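Long-range contacts in DUF3856 domain-containing protein (Chlorobium tepidum, PDB 2HR2), which is of unknown function but folds as a TPR-like alpha-alpha superhelix, a scaffold that in relatives commonly mediates protein-protein contacts: residues A[37-42]-A[55-60]; A[84-88]-A[99-103]. All blocks are in the same frame, centred on the assembly; numbering follows the deposited sequence.

Interaction 1 (A[37-42]-A[55-60])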
# COMPACT_ATOMS: atom_id res chain seq x y z
N ALA A 37 4.54 -13.19 3.56
CA ALA A 37 3.59 -13.00 4.66
C ALA A 37 2.20 -13.52 4.29
O ALA A 37 1.54 -14.14 5.13
CB ALA A 37 3.52 -11.53 5.05
N MSE A 38 1.76 -13.27 3.06
CA MSE A 38 0.46 -13.76 2.60
C MSE A 38 0.47 -15.27 2.40
O MSE A 38 -0.50 -15.94 2.75
CB MSE A 38 0.04 -13.09 1.30
CG MSE A 38 -0.40 -11.65 1.50
SE MSE A 38 -0.95 -10.73 -0.16
CE MSE A 38 0.88 -10.44 -1.02
N GLU A 39 1.55 -15.79 1.84
CA GLU A 39 1.69 -17.23 1.63
C GLU A 39 1.52 -17.97 2.95
O GLU A 39 0.83 -18.99 3.01
CB GLU A 39 3.05 -17.53 1.00
CG GLU A 39 3.27 -18.98 0.58
CD GLU A 39 4.54 -19.17 -0.25
OE1 GLU A 39 5.27 -18.18 -0.48
OE2 GLU A 39 4.80 -20.32 -0.68
N ILE A 40 2.13 -17.44 4.01
CA ILE A 40 2.03 -18.02 5.35
C ILE A 40 0.62 -17.88 5.92
O ILE A 40 0.08 -18.82 6.49
CB ILE A 40 3.04 -17.38 6.33
CG1 ILE A 40 4.48 -17.72 5.92
CG2 ILE A 40 2.80 -17.87 7.76
CD1 ILE A 40 5.54 -16.93 6.64
N SER A 41 0.03 -16.69 5.77
CA SER A 41 -1.31 -16.44 6.31
C SER A 41 -2.36 -17.37 5.70
O SER A 41 -3.31 -17.75 6.37
CB SER A 41 -1.74 -14.99 6.11
OG SER A 41 -2.08 -14.74 4.76
N HIS A 42 -2.18 -17.73 4.43
CA HIS A 42 -3.13 -18.62 3.75
C HIS A 42 -2.89 -20.12 3.99
O HIS A 42 -3.59 -20.94 3.40
CB HIS A 42 -3.21 -18.29 2.26
CG HIS A 42 -3.77 -16.93 1.99
ND1 HIS A 42 -3.04 -15.92 1.42
CD2 HIS A 42 -4.99 -16.41 2.25
CE1 HIS A 42 -3.79 -14.83 1.33
NE2 HIS A 42 -4.98 -15.11 1.83
N PHE A 55 -5.45 -8.28 6.83
CA PHE A 55 -4.05 -8.63 6.73
C PHE A 55 -3.57 -8.64 5.27
O PHE A 55 -2.50 -8.12 4.97
CB PHE A 55 -3.78 -9.98 7.38
CG PHE A 55 -2.32 -10.33 7.46
CD1 PHE A 55 -1.52 -9.78 8.45
CD2 PHE A 55 -1.75 -11.20 6.54
CE1 PHE A 55 -0.19 -10.09 8.53
CE2 PHE A 55 -0.41 -11.52 6.61
CZ PHE A 55 0.38 -10.97 7.61
N ASP A 56 -4.36 -9.23 4.38
CA ASP A 56 -4.02 -9.25 2.96
C ASP A 56 -3.98 -7.82 2.38
O ASP A 56 -3.13 -7.52 1.53
CB ASP A 56 -4.98 -10.14 2.15
CG ASP A 56 -4.79 -11.64 2.44
OD1 ASP A 56 -3.69 -12.05 2.86
OD2 ASP A 56 -5.75 -12.41 2.24
N ALA A 57 -4.87 -6.96 2.85
CA ALA A 57 -4.89 -5.57 2.41
C ALA A 57 -3.60 -4.85 2.79
O ALA A 57 -3.04 -4.10 1.99
CB ALA A 57 -6.08 -4.84 3.00
N PHE A 58 -3.13 -5.09 4.01
CA PHE A 58 -1.91 -4.47 4.51
C PHE A 58 -0.72 -4.96 3.69
O PHE A 58 0.15 -4.17 3.32
CB PHE A 58 -1.72 -4.83 5.99
CG PHE A 58 -2.64 -4.10 6.94
CD1 PHE A 58 -3.91 -3.66 6.56
CD2 PHE A 58 -2.26 -3.94 8.27
CE1 PHE A 58 -4.75 -3.02 7.46
CE2 PHE A 58 -3.10 -3.31 9.18
CZ PHE A 58 -4.34 -2.85 8.78
N CYS A 59 -0.69 -6.26 3.39
CA CYS A 59 0.38 -6.84 2.58
C CYS A 59 0.39 -6.27 1.17
O CYS A 59 1.46 -5.95 0.63
CB CYS A 59 0.24 -8.37 2.51
SG CYS A 59 0.47 -9.22 4.09
N HIS A 60 -0.79 -6.15 0.56
CA HIS A 60 -0.91 -5.58 -0.79
C HIS A 60 -0.51 -4.10 -0.85
O HIS A 60 0.05 -3.66 -1.86
CB HIS A 60 -2.33 -5.75 -1.35
CG HIS A 60 -2.62 -7.12 -1.87
ND1 HIS A 60 -3.52 -7.97 -1.26
CD2 HIS A 60 -2.14 -7.79 -2.94
CE1 HIS A 60 -3.59 -9.10 -1.94
NE2 HIS A 60 -2.75 -9.02 -2.96
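In this TPR-like superhelix, the C-terminal end of helix 27-41 packs against the first turns of the next helix, 52-69. The two short helical segments run nearly antiparallel, at 164°, with their axes 10.2 Å apart. M38 and D56 have the nearest CA atoms, 6.4 Å apart.

Apolar packing fills the buried side. A37 CB lies 3.9 Å from C59 SG and 4.1 Å from F55 CZ. The edge of the F55 ring also meets the backbone of A37, with F55 CE2 3.6 Å from A37 O, and S41 CB sits 3.7 Å from the same CE2. Helix 4-24 covers this side, where A14 touches A37 and L15 touches F55. The small side chains of A37 and S41 let the F55 ring come close to helix 27-41.

M38, a selenomethionine, spans the middle. M38 CG packs 3.5 Å from C59 CB. M38 SE lies over one face of the H60 imidazole, 3.8 Å from the ring centroid, a sulfur-aromatic type of contact made here by selenium.

Polar contacts gather where helix 27-41 ends. S41 OG donates to M38 O at 2.8 Å, so this hydroxyl is turned back onto its own helix. Just past the helix, H42 reaches across the interface. H42 NE2 gives a weak hydrogen bond to D56 OD2, 2.8 Å long with an N-H...O angle of 130°.

Interaction 2 (A[84-88]-A[99-103])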
# COMPACT_ATOMS: atom_id res chain seq x y z
N LEU A 84 -7.04 -1.50 -2.25
CA LEU A 84 -8.12 -0.53 -2.30
C LEU A 84 -9.51 -1.17 -2.33
O LEU A 84 -10.48 -0.56 -1.87
CB LEU A 84 -7.93 0.41 -3.49
CG LEU A 84 -6.68 1.31 -3.39
CD1 LEU A 84 -6.38 1.97 -4.72
CD2 LEU A 84 -6.83 2.35 -2.29
N HIS A 85 -9.61 -2.38 -2.88
CA HIS A 85 -10.89 -3.11 -2.90
C HIS A 85 -11.37 -3.31 -1.46
O HIS A 85 -12.57 -3.25 -1.19
CB HIS A 85 -10.74 -4.46 -3.62
CG HIS A 85 -12.02 -5.23 -3.75
ND1 HIS A 85 -12.96 -4.95 -4.72
CD2 HIS A 85 -12.50 -6.28 -3.04
CE1 HIS A 85 -13.98 -5.79 -4.59
NE2 HIS A 85 -13.72 -6.61 -3.59
N TYR A 86 -10.43 -3.53 -0.55
CA TYR A 86 -10.74 -3.69 0.88
C TYR A 86 -10.99 -2.34 1.56
O TYR A 86 -11.99 -2.17 2.25
CB TYR A 86 -9.61 -4.43 1.60
CG TYR A 86 -9.81 -4.54 3.10
CD1 TYR A 86 -10.64 -5.51 3.64
CD2 TYR A 86 -9.15 -3.67 3.97
CE1 TYR A 86 -10.83 -5.61 5.01
CE2 TYR A 86 -9.33 -3.77 5.35
CZ TYR A 86 -10.17 -4.74 5.86
OH TYR A 86 -10.35 -4.85 7.22
N PHE A 87 -10.08 -1.39 1.37
CA PHE A 87 -10.19 -0.08 2.03
C PHE A 87 -11.44 0.72 1.63
O PHE A 87 -12.00 1.42 2.47
CB PHE A 87 -8.94 0.77 1.82
CG PHE A 87 -7.71 0.23 2.50
CD1 PHE A 87 -7.68 0.05 3.88
CD2 PHE A 87 -6.56 -0.04 1.77
CE1 PHE A 87 -6.54 -0.43 4.50
CE2 PHE A 87 -5.42 -0.51 2.40
CZ PHE A 87 -5.41 -0.71 3.76
N ASN A 88 -11.87 0.62 0.38
CA ASN A 88 -13.07 1.33 -0.04
C ASN A 88 -14.33 0.75 0.61
O ASN A 88 -15.30 1.47 0.84
CB ASN A 88 -13.20 1.34 -1.57
CG ASN A 88 -12.11 2.17 -2.24
OD1 ASN A 88 -11.39 2.94 -1.60
ND2 ASN A 88 -11.99 2.02 -3.55
N LYS A 99 -3.22 5.12 7.26
CA LYS A 99 -1.90 5.41 6.69
C LYS A 99 -1.62 4.48 5.51
O LYS A 99 -1.04 4.90 4.50
CB LYS A 99 -0.81 5.28 7.75
CG LYS A 99 -0.93 6.32 8.85
CD LYS A 99 0.23 6.29 9.83
CE LYS A 99 0.26 5.05 10.69
NZ LYS A 99 1.42 5.11 11.63
N LEU A 100 -2.02 3.22 5.63
CA LEU A 100 -1.85 2.26 4.54
C LEU A 100 -2.85 2.51 3.40
O LEU A 100 -2.55 2.21 2.25
CB LEU A 100 -1.94 0.81 5.05
CG LEU A 100 -0.80 0.37 5.97
CD1 LEU A 100 -1.05 -1.02 6.53
CD2 LEU A 100 0.55 0.41 5.25
N TRP A 101 -4.03 3.04 3.72
CA TRP A 101 -5.03 3.38 2.71
C TRP A 101 -4.42 4.45 1.81
O TRP A 101 -4.37 4.29 0.59
CB TRP A 101 -6.31 3.93 3.35
CG TRP A 101 -7.52 4.05 2.45
CD1 TRP A 101 -7.55 3.99 1.08
CD2 TRP A 101 -8.85 4.36 2.87
NE1 TRP A 101 -8.83 4.18 0.63
CE2 TRP A 101 -9.65 4.42 1.70
CE3 TRP A 101 -9.45 4.58 4.11
CZ2 TRP A 101 -11.01 4.69 1.75
CZ3 TRP A 101 -10.81 4.84 4.16
CH2 TRP A 101 -11.57 4.89 2.98
N ILE A 102 -3.94 5.53 2.43
CA ILE A 102 -3.33 6.65 1.71
C ILE A 102 -2.15 6.16 0.87
O ILE A 102 -2.00 6.58 -0.28
CB ILE A 102 -2.89 7.78 2.69
CG1 ILE A 102 -4.11 8.45 3.32
CG2 ILE A 102 -2.05 8.85 1.95
CD1 ILE A 102 -3.80 9.45 4.40
N SER A 103 -1.34 5.28 1.44
CA SER A 103 -0.21 4.70 0.74
C SER A 103 -0.63 3.99 -0.54
O SER A 103 -0.01 4.16 -1.59
CB SER A 103 0.52 3.71 1.67
OG SER A 103 1.52 2.98 0.98
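This is an aromatic packing contact between two consecutive helices of the alpha-alpha superhelix, 73-90 and 97-114. It lies near their connection and probably joins helix B of one TPR-like repeat to helix A of the next. The segments cross at 130° between their N-to-C directions, with axes 10.2 Å apart. F87 and W101 have the nearest CA atoms, 6.2 Å apart.

These two residues supply most of the buried surface. Their rings are near parallel, with 14° between the F87 ring and the five-membered ring of W101. The centroids are 5.0 Å apart and the rings are slid sideways, so they barely overlap. Each ring instead covers aliphatic carbon of the other residue. W101 CA lies 3.9 Å from the F87 ring centroid, and F87 CB lies 3.5 Å from the centroid of the W101 five-membered ring. Both are CH-pi contacts.

L100 extends the apolar patch: F87 CZ lies 4.0 Å from L100 CB. M131 of helix 118-134 also touches W101, so the indole joins the next helix to this pair. At the solvent-exposed side, N88 OD1 lies 3.6 Å from W101 NE1. L84 meets the edge of the indole, with L84 CD2 3.8 Å from W101 CD1.

The two interactions come in series along the chain, and their centres are 14 Å apart. Interaction 1 joins helices 27-41 and 52-69. Interaction 2 joins the next two, 73-90 and 97-114. They share no helix, but they touch. A57 CB packs 3.4 Å from Y86 CD2, which joins the successive helices 52-69 and 73-90. F58 CG lies 3.5 Å from L100 CD1, which joins helix 52-69 to the next but one, 97-114. Such contacts between the A helices of adjacent repeats are consistent with TPR-like stacking. Interactions 1 and 2 are then probably equivalent junctions between repeats. What this protein might bind remains unknown.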